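Local coordinates for endosialidase (Enterobacteria phage phi92, PDB 4HIZ), which cleaves polysialic acid within the chain, hydrolysing alpha-2,8 and alpha-2,9 linkages, probably to open the capsule of the bacterial host to the phage, at residues T86-F91 / E349-Y354; N111-W116 / P129-P134; V144-M149 / I162-L167; C288-H293 / G308-D313. All coordinates share one frame; numbering follows the deposited sequence.

Interaction 1: T86-F91 / E349-Y354; sequences TQDKTF and EPCIKY. With NA (sodium ion), chain B.
In the interior of the catalytic beta-propeller, Gln87 and Asp88 of the loop between strands 82-84 and 91-93 meet Glu349, Cys351 and Lys353 on strand 347-355. Gln87 NE2 donates to Glu349 OE1 at 3.0 Å, approaching from above the carboxylate, whose plane stands 87° from that of the amide. An amide suits the place because its OE1 at the same time accepts from a water that also donates to Glu349 OE2. Arg364 forms a salt bridge with Glu349 OE1. After a cis peptide, Asp88 meets Lys353 tip to tip in a salt bridge, OD2 to NZ 3.0 Å, while Ser294 also bonds OD2. A bend at chi4 (-60°) places Lys353 NZ where it donates to Ile352 O as well, at 2.8 Å. Two residues on from Asp88, Thr90 O binds a sodium ion at 2.7 Å together with Val477 O. The loop thus wedges among strand 347-355, strand 291-297, whose His293 touches Asp88 and Cys351, and strand 473-480.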
loop_
_atom_site.group_PDB
_atom_site.type_symbol
_atom_site.label_atom_id
_atom_site.label_comp_id
_atom_site.label_asym_id
_atom_site.label_seq_id
_atom_site.Cartn_x
_atom_site.Cartn_y
_atom_site.Cartn_z
ATOM N N THR A 86 12.550 19.806 -3.930
ATOM C CA THR A 86 13.090 19.407 -5.240
ATOM C C THR A 86 14.075 20.475 -5.751
ATOM O O THR A 86 14.901 20.146 -6.594
ATOM C CB THR A 86 12.007 19.244 -6.301
ATOM O OG1 THR A 86 11.369 20.509 -6.484
ATOM C CG2 THR A 86 10.948 18.158 -5.854
ATOM N N GLN A 87 14.007 21.711 -5.233
ATOM C CA GLN A 87 14.894 22.797 -5.748
ATOM C C GLN A 87 16.356 22.354 -5.735
ATOM O O GLN A 87 16.806 21.742 -4.761
ATOM C CB GLN A 87 14.746 24.098 -4.918
ATOM C CG GLN A 87 15.116 23.910 -3.478
ATOM C CD GLN A 87 15.019 25.210 -2.641
ATOM O OE1 GLN A 87 14.771 25.154 -1.438
ATOM N NE2 GLN A 87 15.248 26.370 -3.275
ATOM N N ASP A 88 17.094 22.584 -6.830
ATOM C CA ASP A 88 16.572 22.687 -8.190
ATOM C C ASP A 88 17.267 21.542 -8.936
ATOM O O ASP A 88 18.346 21.743 -9.524
ATOM C CB ASP A 88 16.902 24.047 -8.834
ATOM C CG ASP A 88 16.378 24.161 -10.261
ATOM O OD1 ASP A 88 15.484 23.349 -10.644
ATOM O OD2 ASP A 88 16.857 25.053 -11.018
ATOM N N LYS A 89 16.669 20.353 -8.878
ATOM C CA LYS A 89 17.346 19.097 -9.201
ATOM C C LYS A 89 16.639 18.247 -10.227
ATOM O O LYS A 89 17.173 17.193 -10.605
ATOM C CB LYS A 89 17.456 18.219 -7.918
ATOM C CG LYS A 89 18.334 18.867 -6.817
ATOM C CD LYS A 89 18.490 17.930 -5.619
ATOM C CE LYS A 89 17.156 17.874 -4.767
ATOM N NZ LYS A 89 16.986 19.174 -3.920
ATOM N N THR A 90 15.435 18.630 -10.650
ATOM C CA THR A 90 14.714 17.723 -11.570
ATOM C C THR A 90 15.375 17.574 -12.939
ATOM O O THR A 90 16.081 18.475 -13.398
ATOM C CB THR A 90 13.234 18.129 -11.769
ATOM O OG1 THR A 90 13.150 19.388 -12.440
ATOM C CG2 THR A 90 12.479 18.149 -10.429
ATOM N N PHE A 91 15.135 16.437 -13.591
ATOM C CA PHE A 91 15.640 16.223 -14.940
ATOM C C PHE A 91 14.899 15.066 -15.583
ATOM O O PHE A 91 14.213 14.292 -14.899
ATOM C CB PHE A 91 17.188 15.990 -14.901
ATOM C CG PHE A 91 17.604 14.744 -14.157
ATOM C CD1 PHE A 91 17.648 13.493 -14.804
ATOM C CD2 PHE A 91 17.917 14.797 -12.803
ATOM C CE1 PHE A 91 18.030 12.347 -14.091
ATOM C CE2 PHE A 91 18.310 13.650 -12.081
ATOM C CZ PHE A 91 18.361 12.409 -12.727
ATOM N N GLU A 349 19.710 31.521 -3.893
ATOM C CA GLU A 349 19.148 30.385 -4.634
ATOM C C GLU A 349 18.834 30.656 -6.086
ATOM O O GLU A 349 17.675 30.568 -6.513
ATOM C CB GLU A 349 17.898 29.885 -3.898
ATOM C CG GLU A 349 18.285 29.224 -2.583
ATOM C CD GLU A 349 17.091 28.822 -1.718
ATOM O OE1 GLU A 349 15.927 29.051 -2.127
ATOM O OE2 GLU A 349 17.325 28.289 -0.607
ATOM N N PRO A 350 19.865 30.963 -6.875
ATOM C CA PRO A 350 19.653 31.154 -8.311
ATOM C C PRO A 350 19.209 29.871 -9.021
ATOM O O PRO A 350 19.784 28.812 -8.763
ATOM C CB PRO A 350 21.038 31.568 -8.826
ATOM C CG PRO A 350 22.002 30.939 -7.812
ATOM C CD PRO A 350 21.284 31.117 -6.486
ATOM N N CYS A 351 18.223 29.986 -9.905
ATOM C CA CYS A 351 17.922 28.880 -10.819
ATOM C C CYS A 351 18.617 29.275 -12.102
ATOM O O CYS A 351 18.490 30.425 -12.565
ATOM C CB CYS A 351 16.424 28.764 -11.069
ATOM S SG CYS A 351 15.523 28.113 -9.616
ATOM N N ILE A 352 19.357 28.340 -12.683
ATOM C CA ILE A 352 20.104 28.668 -13.896
ATOM C C ILE A 352 19.851 27.642 -14.991
ATOM O O ILE A 352 19.792 26.438 -14.712
ATOM C CB ILE A 352 21.631 28.755 -13.648
ATOM C CG1 ILE A 352 22.169 27.494 -12.957
ATOM C CG2 ILE A 352 21.948 29.977 -12.795
ATOM C CD1 ILE A 352 23.727 27.472 -12.845
ATOM N N LYS A 353 19.681 28.114 -16.228
ATOM C CA LYS A 353 19.487 27.208 -17.368
ATOM C C LYS A 353 20.149 27.805 -18.605
ATOM O O LYS A 353 19.985 28.981 -18.902
ATOM C CB LYS A 353 18.003 26.960 -17.644
ATOM C CG LYS A 353 17.279 26.157 -16.528
ATOM C CD LYS A 353 17.819 24.716 -16.448
ATOM C CE LYS A 353 17.313 23.950 -15.188
ATOM N NZ LYS A 353 17.765 24.682 -13.899
ATOM N N TYR A 354 20.876 26.967 -19.318
ATOM C CA TYR A 354 21.544 27.381 -20.560
ATOM C C TYR A 354 20.766 26.884 -21.759
ATOM O O TYR A 354 20.438 25.681 -21.842
ATOM C CB TYR A 354 22.949 26.791 -20.547
ATOM C CG TYR A 354 23.835 27.129 -21.713
ATOM C CD1 TYR A 354 24.553 28.321 -21.740
ATOM C CD2 TYR A 354 24.008 26.226 -22.752
ATOM C CE1 TYR A 354 25.425 28.607 -22.810
ATOM C CE2 TYR A 354 24.860 26.518 -23.806
ATOM C CZ TYR A 354 25.546 27.701 -23.822
ATOM O OH TYR A 354 26.420 27.972 -24.882
HETATM NA NA NA B . 15.478 20.758 -14.696
HETATM O O HOH W 1 14.794 26.927 0.598
HETATM O O HOH W 2 18.558 22.408 -12.241
HETATM O O HOH W 3 17.276 20.736 -16.904
#

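Interaction 2: N111-W116 / P129-P134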
loop_
_atom_site.group_PDB
_atom_site.type_symbol
_atom_site.label_atom_id
_atom_site.label_comp_id
_atom_site.label_asym_id
_atom_site.label_seq_id
_atom_site.Cartn_x
_atom_site.Cartn_y
_atom_site.Cartn_z
ATOM N N ASN A 111 18.386 13.077 10.324
ATOM C CA ASN A 111 17.771 11.844 9.753
ATOM C C ASN A 111 17.476 11.901 8.262
ATOM O O ASN A 111 16.672 11.117 7.742
ATOM C CB ASN A 111 16.475 11.533 10.519
ATOM C CG ASN A 111 16.761 11.000 11.912
ATOM O OD1 ASN A 111 17.604 10.126 12.079
ATOM N ND2 ASN A 111 16.106 11.551 12.915
ATOM N N LEU A 112 18.139 12.803 7.551
ATOM C CA LEU A 112 17.736 13.119 6.182
ATOM C C LEU A 112 18.480 12.272 5.118
ATOM O O LEU A 112 19.687 12.032 5.232
ATOM C CB LEU A 112 17.978 14.621 5.929
ATOM C CG LEU A 112 17.640 15.213 4.564
ATOM C CD1 LEU A 112 17.266 16.682 4.774
ATOM C CD2 LEU A 112 18.846 15.125 3.602
ATOM N N HIS A 113 17.757 11.836 4.076
ATOM C CA HIS A 113 18.375 11.275 2.864
ATOM C C HIS A 113 18.124 12.162 1.658
ATOM O O HIS A 113 17.002 12.674 1.482
ATOM C CB HIS A 113 17.721 9.890 2.543
ATOM C CG HIS A 113 18.069 8.816 3.512
ATOM N ND1 HIS A 113 19.227 8.069 3.418
ATOM C CD2 HIS A 113 17.393 8.327 4.583
ATOM C CE1 HIS A 113 19.242 7.152 4.375
ATOM N NE2 HIS A 113 18.143 7.287 5.097
ATOM N N VAL A 114 19.131 12.317 0.778
ATOM C CA VAL A 114 18.847 12.809 -0.571
ATOM C C VAL A 114 18.187 11.643 -1.307
ATOM O O VAL A 114 18.631 10.521 -1.166
ATOM C CB VAL A 114 20.150 13.242 -1.263
ATOM C CG1 VAL A 114 19.851 13.760 -2.676
ATOM C CG2 VAL A 114 20.830 14.351 -0.403
ATOM N N ALA A 115 17.108 11.902 -2.030
ATOM C CA ALA A 115 16.310 10.787 -2.577
ATOM C C ALA A 115 15.739 11.186 -3.909
ATOM O O ALA A 115 15.843 12.328 -4.316
ATOM C CB ALA A 115 15.138 10.540 -1.583
ATOM N N TRP A 116 15.083 10.266 -4.606
ATOM C CA TRP A 116 14.241 10.714 -5.712
ATOM C C TRP A 116 13.022 9.827 -5.824
ATOM O O TRP A 116 12.988 8.720 -5.267
ATOM C CB TRP A 116 14.986 10.772 -7.062
ATOM C CG TRP A 116 15.604 9.462 -7.606
ATOM C CD1 TRP A 116 15.125 8.167 -7.481
ATOM C CD2 TRP A 116 16.786 9.378 -8.406
ATOM N NE1 TRP A 116 15.956 7.283 -8.158
ATOM C CE2 TRP A 116 17.003 8.005 -8.705
ATOM C CE3 TRP A 116 17.706 10.335 -8.863
ATOM C CZ2 TRP A 116 18.088 7.578 -9.472
ATOM C CZ3 TRP A 116 18.791 9.906 -9.630
ATOM C CH2 TRP A 116 18.973 8.543 -9.913
ATOM N N PRO A 129 10.020 6.374 -2.964
ATOM C CA PRO A 129 11.306 7.068 -2.847
ATOM C C PRO A 129 12.486 6.100 -2.830
ATOM O O PRO A 129 12.410 5.015 -2.231
ATOM C CB PRO A 129 11.232 7.750 -1.460
ATOM C CG PRO A 129 9.782 7.860 -1.160
ATOM C CD PRO A 129 9.150 6.605 -1.802
ATOM N N GLU A 130 13.571 6.495 -3.501
ATOM C CA GLU A 130 14.841 5.768 -3.418
ATOM C C GLU A 130 15.845 6.698 -2.785
ATOM O O GLU A 130 16.013 7.830 -3.244
ATOM C CB GLU A 130 15.342 5.340 -4.808
ATOM C CG GLU A 130 16.717 4.679 -4.740
ATOM C CD GLU A 130 17.268 4.245 -6.080
ATOM O OE1 GLU A 130 16.607 4.424 -7.141
ATOM O OE2 GLU A 130 18.394 3.710 -6.046
ATOM N N TRP A 131 16.503 6.204 -1.753
ATOM C CA TRP A 131 17.572 6.966 -1.101
ATOM C C TRP A 131 18.821 6.892 -1.965
ATOM O O TRP A 131 19.275 5.801 -2.353
ATOM C CB TRP A 131 17.861 6.404 0.284
ATOM C CG TRP A 131 16.701 6.590 1.259
ATOM C CD1 TRP A 131 15.700 7.533 1.199
ATOM C CD2 TRP A 131 16.433 5.787 2.412
ATOM N NE1 TRP A 131 14.814 7.356 2.273
ATOM C CE2 TRP A 131 15.265 6.306 3.037
ATOM C CE3 TRP A 131 17.088 4.688 2.995
ATOM C CZ2 TRP A 131 14.714 5.732 4.183
ATOM C CZ3 TRP A 131 16.542 4.123 4.170
ATOM C CH2 TRP A 131 15.364 4.643 4.733
ATOM N N LEU A 132 19.385 8.065 -2.249
ATOM C CA LEU A 132 20.585 8.167 -3.084
ATOM C C LEU A 132 21.811 8.339 -2.206
ATOM O O LEU A 132 22.882 7.846 -2.547
ATOM C CB LEU A 132 20.476 9.383 -3.999
ATOM C CG LEU A 132 19.285 9.257 -4.966
ATOM C CD1 LEU A 132 19.049 10.635 -5.623
ATOM C CD2 LEU A 132 19.493 8.134 -6.023
ATOM N N THR A 133 21.684 9.074 -1.101
ATOM C CA THR A 133 22.771 9.129 -0.124
ATOM C C THR A 133 22.374 8.291 1.080
ATOM O O THR A 133 21.196 8.263 1.450
ATOM C CB THR A 133 23.060 10.594 0.348
ATOM O OG1 THR A 133 21.868 11.203 0.895
ATOM C CG2 THR A 133 23.470 11.452 -0.832
ATOM N N PRO A 134 23.339 7.614 1.709
ATOM C CA PRO A 134 23.033 6.972 2.994
ATOM C C PRO A 134 23.070 8.049 4.072
ATOM O O PRO A 134 23.440 9.194 3.766
ATOM C CB PRO A 134 24.237 6.068 3.214
ATOM C CG PRO A 134 25.377 6.880 2.615
ATOM C CD PRO A 134 24.779 7.575 1.392
HETATM O O HOH W 4 21.890 11.393 3.576
#
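His113 stacks face to face on Trp131 in a buried antiparallel hairpin, strand 113-119 with strand 130-131, inside the propeller domain. The imidazole lies over the five-membered ring of the indole, centroids 3.6 Å apart and planes 6° apart. It is held in that rotation by an almost straight bond (174°) in its own plane from ND1 to Thr133 O, 2.8 Å. A histidine suits the spot because it offers both a flat face and an edge N-H. Thr133 OG1 accepts from Val114 N at 3.0 Å, and a water joins it to Leu112 O and Pro134 O. At the other end Leu132 CD2 sits over the six-membered ring of Trp116, 3.6 Å from its centroid. Trp116 NE1 donates to Glu130 OE1 at 3.1 Å, from above the carboxylate plane; Trp267 bonds the other oxygen. The pairing is carried by Trp116 and Glu130, bonded N to O both ways, and by Leu132 N to Val114 O. His578 of the second subunit meets the ring of His113, and that subunit also bonds the backbone of Pro129 and Trp131. Such antiparallel pairing builds the blades of a sialidase beta-propeller, and here it forms part of a subunit interface.

Interaction 3: V144-M149 / I162-L167. With FRU (beta-D-fructofuranose), chain G; EDO (1,2-ethanediol), chain P.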
loop_
_atom_site.group_PDB
_atom_site.type_symbol
_atom_site.label_atom_id
_atom_site.label_comp_id
_atom_site.label_asym_id
_atom_site.label_seq_id
_atom_site.Cartn_x
_atom_site.Cartn_y
_atom_site.Cartn_z
ATOM N N VAL A 144 27.161 15.682 11.514
ATOM C CA VAL A 144 26.919 16.256 10.208
ATOM C C VAL A 144 26.068 15.278 9.386
ATOM O O VAL A 144 25.973 14.082 9.713
ATOM C CB VAL A 144 28.230 16.463 9.397
ATOM C CG1 VAL A 144 29.094 17.555 10.082
ATOM C CG2 VAL A 144 29.031 15.151 9.260
ATOM N N ASN A 145 25.452 15.785 8.330
ATOM C CA ASN A 145 24.743 14.876 7.402
ATOM C C ASN A 145 24.666 15.505 6.011
ATOM O O ASN A 145 24.973 16.704 5.832
ATOM C CB ASN A 145 23.336 14.518 7.943
ATOM C CG ASN A 145 22.723 13.319 7.221
ATOM O OD1 ASN A 145 23.426 12.448 6.691
ATOM N ND2 ASN A 145 21.412 13.271 7.214
ATOM N N TYR A 146 24.215 14.724 5.026
ATOM C CA TYR A 146 24.215 15.191 3.649
ATOM C C TYR A 146 23.031 16.115 3.304
ATOM O O TYR A 146 22.063 16.197 4.074
ATOM C CB TYR A 146 24.230 13.994 2.736
ATOM C CG TYR A 146 25.486 13.160 2.773
ATOM C CD1 TYR A 146 26.748 13.732 2.491
ATOM C CD2 TYR A 146 25.416 11.795 3.043
ATOM C CE1 TYR A 146 27.897 12.947 2.470
ATOM C CE2 TYR A 146 26.567 10.990 3.027
ATOM C CZ TYR A 146 27.795 11.569 2.725
ATOM O OH TYR A 146 28.924 10.772 2.703
ATOM N N HIS A 147 23.116 16.786 2.151
ATOM C CA HIS A 147 22.114 17.752 1.706
ATOM C C HIS A 147 22.422 18.027 0.226
ATOM O O HIS A 147 23.566 17.951 -0.205
ATOM C CB HIS A 147 22.322 19.037 2.544
ATOM C CG HIS A 147 21.376 20.155 2.249
ATOM N ND1 HIS A 147 21.637 21.144 1.318
ATOM C CD2 HIS A 147 20.205 20.495 2.843
ATOM C CE1 HIS A 147 20.646 22.020 1.326
ATOM N NE2 HIS A 147 19.765 21.648 2.243
ATOM N N CYS A 148 21.402 18.319 -0.573
ATOM C CA CYS A 148 21.656 18.600 -1.974
ATOM C C CYS A 148 20.565 19.449 -2.570
ATOM O O CYS A 148 19.365 19.128 -2.399
ATOM C CB CYS A 148 21.747 17.266 -2.754
ATOM S SG CYS A 148 22.056 17.451 -4.555
ATOM N N MET A 149 20.955 20.503 -3.279
ATOM C CA MET A 149 20.040 21.281 -4.113
ATOM C C MET A 149 20.542 21.454 -5.553
ATOM O O MET A 149 19.953 22.221 -6.328
ATOM C CB MET A 149 19.730 22.645 -3.477
ATOM C CG MET A 149 18.888 22.512 -2.182
ATOM S SD MET A 149 18.606 24.143 -1.499
ATOM C CE MET A 149 17.460 23.694 -0.180
ATOM N N ILE A 162 26.889 17.117 -3.501
ATOM C CA ILE A 162 26.434 16.558 -2.245
ATOM C C ILE A 162 27.155 17.285 -1.131
ATOM O O ILE A 162 28.394 17.232 -1.002
ATOM C CB ILE A 162 26.704 15.051 -2.159
ATOM C CG1 ILE A 162 25.928 14.315 -3.264
ATOM C CG2 ILE A 162 26.338 14.545 -0.770
ATOM C CD1 ILE A 162 24.370 14.535 -3.231
ATOM N N GLU A 163 26.381 18.027 -0.364
ATOM C CA GLU A 163 26.906 18.870 0.698
ATOM C C GLU A 163 26.930 18.118 2.013
ATOM O O GLU A 163 26.050 17.296 2.285
ATOM C CB GLU A 163 25.984 20.079 0.853
ATOM C CG GLU A 163 26.028 21.039 -0.359
ATOM C CD GLU A 163 25.103 22.220 -0.209
ATOM O OE1 GLU A 163 24.166 22.166 0.649
ATOM O OE2 GLU A 163 25.283 23.195 -0.978
ATOM N N THR A 164 27.898 18.454 2.867
ATOM C CA THR A 164 27.921 17.951 4.235
ATOM C C THR A 164 27.644 19.147 5.139
ATOM O O THR A 164 28.391 20.148 5.092
ATOM C CB THR A 164 29.298 17.344 4.577
ATOM O OG1 THR A 164 29.516 16.174 3.801
ATOM C CG2 THR A 164 29.385 16.953 6.045
ATOM N N ARG A 165 26.574 19.087 5.933
ATOM C CA ARG A 165 26.165 20.247 6.745
ATOM C C ARG A 165 26.059 19.841 8.206
ATOM O O ARG A 165 25.759 18.681 8.533
ATOM C CB ARG A 165 24.806 20.811 6.257
ATOM C CG ARG A 165 24.815 21.046 4.694
ATOM C CD ARG A 165 23.636 21.932 4.195
ATOM N NE ARG A 165 23.769 23.309 4.686
ATOM C CZ ARG A 165 24.052 24.365 3.913
ATOM N NH1 ARG A 165 24.161 25.577 4.466
ATOM N NH2 ARG A 165 24.186 24.226 2.588
ATOM N N TYR A 166 26.272 20.809 9.097
ATOM C CA TYR A 166 26.184 20.532 10.524
ATOM C C TYR A 166 24.738 20.376 10.982
ATOM O O TYR A 166 23.862 21.170 10.643
ATOM C CB TYR A 166 26.869 21.678 11.304
ATOM C CG TYR A 166 28.377 21.654 11.186
ATOM C CD1 TYR A 166 29.118 20.725 11.905
ATOM C CD2 TYR A 166 29.060 22.579 10.389
ATOM C CE1 TYR A 166 30.498 20.688 11.819
ATOM C CE2 TYR A 166 30.462 22.557 10.306
ATOM C CZ TYR A 166 31.154 21.598 11.020
ATOM O OH TYR A 166 32.521 21.528 10.984
ATOM N N LEU A 167 24.513 19.379 11.816
ATOM C CA LEU A 167 23.190 19.213 12.428
ATOM C C LEU A 167 22.801 20.416 13.300
ATOM O O LEU A 167 21.617 20.780 13.379
ATOM C CB LEU A 167 23.172 17.925 13.253
ATOM C CG LEU A 167 23.247 16.631 12.425
ATOM C CD1 LEU A 167 23.664 15.447 13.276
ATOM C CD2 LEU A 167 21.881 16.363 11.831
HETATM C C1 FRU G . 34.308 11.044 4.954
HETATM C C2 FRU G . 33.725 10.961 3.615
HETATM C C3 FRU G . 32.826 11.933 3.058
HETATM C C4 FRU G . 32.364 11.306 1.801
HETATM C C5 FRU G . 32.400 9.850 2.162
HETATM C C6 FRU G . 32.394 8.875 0.994
HETATM O O1 FRU G . 33.236 10.537 5.725
HETATM O O2 FRU G . 34.918 11.465 2.875
HETATM O O3 FRU G . 33.283 13.306 2.968
HETATM O O4 FRU G . 31.016 11.771 1.472
HETATM O O5 FRU G . 33.586 9.667 2.970
HETATM O O6 FRU G . 33.622 8.925 0.340
HETATM C C1 EDO P . 16.755 22.300 3.392
HETATM O O1 EDO P . 17.822 23.251 3.377
HETATM C C2 EDO P . 16.570 21.842 4.824
HETATM O O2 EDO P . 16.521 23.045 5.605
#
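Val144 lays its CG1 against Tyr166 CD1 and its CB against Thr164 CG2, opening an antiparallel hairpin (strands 144-154 and 157-166) of a propeller blade. Asn145 and Arg165 bond backbone to backbone in both directions. Tyr146, part of a glycan pocket, shares Val144's face; Ile162 CG2 packs 3.4 Å from Tyr146 CD1, and Tyr146 OH lies 2.6 Å from O4 of a bound fructose, which Glu176 and Asp138 also bind. On the reverse face His147 has CG anti to the backbone N (chi1 -179°), bringing the ring alongside Glu163: ND1 donates to OE1 at 2.8 Å, planes 10° apart. Arg165 CD covers one face of that ring, and Arg165 NH2 forms a salt bridge with Glu163 OE1 at 2.8 Å while NE donates to Met170 O. Cys148 CB packs against Ile162 CD1. Gripped by two donors from opposite faces at OE1 and by Thr292 at OE2, the Glu163 carboxylate sets, through ND1, the imidazole's rotation, with His147 NE2 2.8 Å from O1 of an ethanediol probably from the crystallisation liquor.

Interaction 4: C288-H293 / G308-D313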
loop_
_atom_site.group_PDB
_atom_site.type_symbol
_atom_site.label_atom_id
_atom_site.label_comp_id
_atom_site.label_asym_id
_atom_site.label_seq_id
_atom_site.Cartn_x
_atom_site.Cartn_y
_atom_site.Cartn_z
ATOM N N CYS A 288 32.673 32.337 1.436
ATOM C CA CYS A 288 31.480 31.697 2.050
ATOM C C CYS A 288 30.491 31.170 0.995
ATOM O O CYS A 288 30.135 31.873 0.041
ATOM C CB CYS A 288 30.742 32.688 3.006
ATOM S SG CYS A 288 29.421 31.902 3.982
ATOM N N VAL A 289 30.059 29.922 1.168
ATOM C CA VAL A 289 28.916 29.417 0.384
ATOM C C VAL A 289 27.827 28.997 1.348
ATOM O O VAL A 289 28.049 28.210 2.272
ATOM C CB VAL A 289 29.325 28.235 -0.525
ATOM C CG1 VAL A 289 28.073 27.622 -1.290
ATOM C CG2 VAL A 289 30.370 28.695 -1.550
ATOM N N THR A 290 26.649 29.555 1.145
ATOM C CA THR A 290 25.501 29.197 1.985
ATOM C C THR A 290 24.863 27.945 1.396
ATOM O O THR A 290 24.605 26.973 2.111
ATOM C CB THR A 290 24.497 30.341 2.019
ATOM O OG1 THR A 290 25.118 31.474 2.634
ATOM C CG2 THR A 290 23.275 29.990 2.871
ATOM N N GLU A 291 24.611 27.985 0.096
ATOM C CA GLU A 291 23.999 26.847 -0.609
ATOM C C GLU A 291 24.497 26.784 -2.017
ATOM O O GLU A 291 24.676 27.824 -2.654
ATOM C CB GLU A 291 22.445 26.949 -0.693
ATOM C CG GLU A 291 21.728 26.738 0.628
ATOM C CD GLU A 291 20.239 27.069 0.567
ATOM O OE1 GLU A 291 19.832 27.828 -0.323
ATOM O OE2 GLU A 291 19.455 26.560 1.391
ATOM N N THR A 292 24.723 25.561 -2.505
ATOM C CA THR A 292 24.784 25.287 -3.943
ATOM C C THR A 292 23.385 24.839 -4.391
ATOM O O THR A 292 22.669 24.131 -3.643
ATOM C CB THR A 292 25.832 24.213 -4.300
ATOM O OG1 THR A 292 25.592 22.990 -3.598
ATOM C CG2 THR A 292 27.282 24.696 -3.924
ATOM N N HIS A 293 23.008 25.249 -5.596
ATOM C CA HIS A 293 21.586 25.209 -5.970
ATOM C C HIS A 293 21.452 25.355 -7.465
ATOM O O HIS A 293 22.007 26.310 -8.044
ATOM C CB HIS A 293 20.854 26.359 -5.235
ATOM C CG HIS A 293 19.391 26.491 -5.569
ATOM N ND1 HIS A 293 18.940 27.243 -6.636
ATOM C CD2 HIS A 293 18.276 26.021 -4.946
ATOM C CE1 HIS A 293 17.610 27.236 -6.651
ATOM N NE2 HIS A 293 17.189 26.511 -5.629
ATOM N N GLY A 308 24.552 26.698 -9.455
ATOM C CA GLY A 308 24.284 27.988 -8.832
ATOM C C GLY A 308 24.783 28.013 -7.394
ATOM O O GLY A 308 24.917 26.969 -6.731
ATOM N N TYR A 309 25.054 29.207 -6.882
ATOM C CA TYR A 309 25.385 29.298 -5.448
ATOM C C TYR A 309 25.139 30.705 -4.932
ATOM O O TYR A 309 25.008 31.673 -5.715
ATOM C CB TYR A 309 26.878 28.940 -5.184
ATOM C CG TYR A 309 27.838 30.119 -5.412
ATOM C CD1 TYR A 309 28.255 30.456 -6.706
ATOM C CD2 TYR A 309 28.297 30.875 -4.342
ATOM C CE1 TYR A 309 29.138 31.504 -6.936
ATOM C CE2 TYR A 309 29.166 31.955 -4.564
ATOM C CZ TYR A 309 29.570 32.254 -5.859
ATOM O OH TYR A 309 30.429 33.329 -6.092
ATOM N N HIS A 310 25.040 30.814 -3.619
ATOM C CA HIS A 310 25.077 32.151 -3.023
ATOM C C HIS A 310 25.683 32.094 -1.633
ATOM O O HIS A 310 25.760 31.023 -0.982
ATOM C CB HIS A 310 23.643 32.752 -2.971
ATOM C CG HIS A 310 22.805 32.263 -1.827
ATOM N ND1 HIS A 310 22.170 31.040 -1.830
ATOM C CD2 HIS A 310 22.488 32.849 -0.643
ATOM C CE1 HIS A 310 21.488 30.892 -0.701
ATOM N NE2 HIS A 310 21.678 31.971 0.047
ATOM N N ASN A 311 26.132 33.271 -1.198
ATOM C CA ASN A 311 26.485 33.516 0.180
ATOM C C ASN A 311 25.412 34.454 0.707
ATOM O O ASN A 311 25.306 35.602 0.231
ATOM C CB ASN A 311 27.870 34.192 0.252
ATOM C CG ASN A 311 28.016 35.068 1.498
ATOM O OD1 ASN A 311 27.494 34.728 2.567
ATOM N ND2 ASN A 311 28.727 36.212 1.361
ATOM N N GLY A 312 24.603 33.975 1.664
ATOM C CA GLY A 312 23.621 34.824 2.327
ATOM C C GLY A 312 23.891 34.978 3.816
ATOM O O GLY A 312 23.018 35.437 4.563
ATOM N N ASP A 313 25.107 34.609 4.241
ATOM C CA ASP A 313 25.479 34.562 5.659
ATOM C C ASP A 313 26.324 35.761 6.067
ATOM O O ASP A 313 26.198 36.272 7.189
ATOM C CB ASP A 313 26.270 33.283 5.984
ATOM C CG ASP A 313 25.371 32.051 6.138
ATOM O OD1 ASP A 313 24.684 31.950 7.179
ATOM O OD2 ASP A 313 25.352 31.167 5.240
HETATM O O HOH W 5 22.208 29.019 -3.844
#
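Thr290 OG1 is gripped by two partners: it accepts from Gly312 N at 2.7 Å and donates to Asp313 OD2 at 2.6 Å. The hydroxyl does both jobs at once, as a threonine can, and so ties the loop before strand 291-297 to the turn that follows strand 304-311, two neighbouring strands of a propeller blade. The hairpin carries a classic beta bulge, in which Thr290 and Glu291 both face His310. Thr290 N gives a firm bond to His310 O, 2.7 Å, and the one from Glu291 N is weak. Beyond it His310 N bonds Glu291 O at 3.2 Å; His293 N also donates to Gly308 O, from above the carbonyl plane. Gly308 has no CB to collide with His293 O. After the strand, Asn311 OD1 accepts from Asp313 N in an Asx turn that brings the aspartate back toward Thr290. Asn311 CB also lies 3.2 Å from Cys288 O, and the side chains of Val289 and Tyr309 cross at about a right angle, Val289 CG2 4.1 Å from Tyr309 CD2. The His310 ring has Thr290 CB over one face, 4.1 Å from its centroid. Glu291, pointing the same way, places OE1 at the ring's edge, 3.5 Å from His310 CE1, with the carboxylate plane 88° from that of the imidazole. In the ring plane a water joins His310 ND1 to Glu291 O.

In the fold
All four contacts are largely buried in the propeller domain, but they do different work. Interactions 2, 3 and 4 are hairpins within single sheets, whereas interaction 1 joins a loop to a strand more than 250 residues away and relies on side-chain bonds and a salt bridge. Its loop bonds Cys148 and Met149 of interaction 3, and Pro350 bonds His293 of interaction 4. Interactions 3 and 4 are stitched to each other by Glu163 with Thr292 and Arg165 with Thr290. Interaction 2, aromatic in character, faces a second subunit and does not touch interaction 4. Interaction 3 alone reaches the fructose, and interaction 4 runs out to an exposed residue, Asp313.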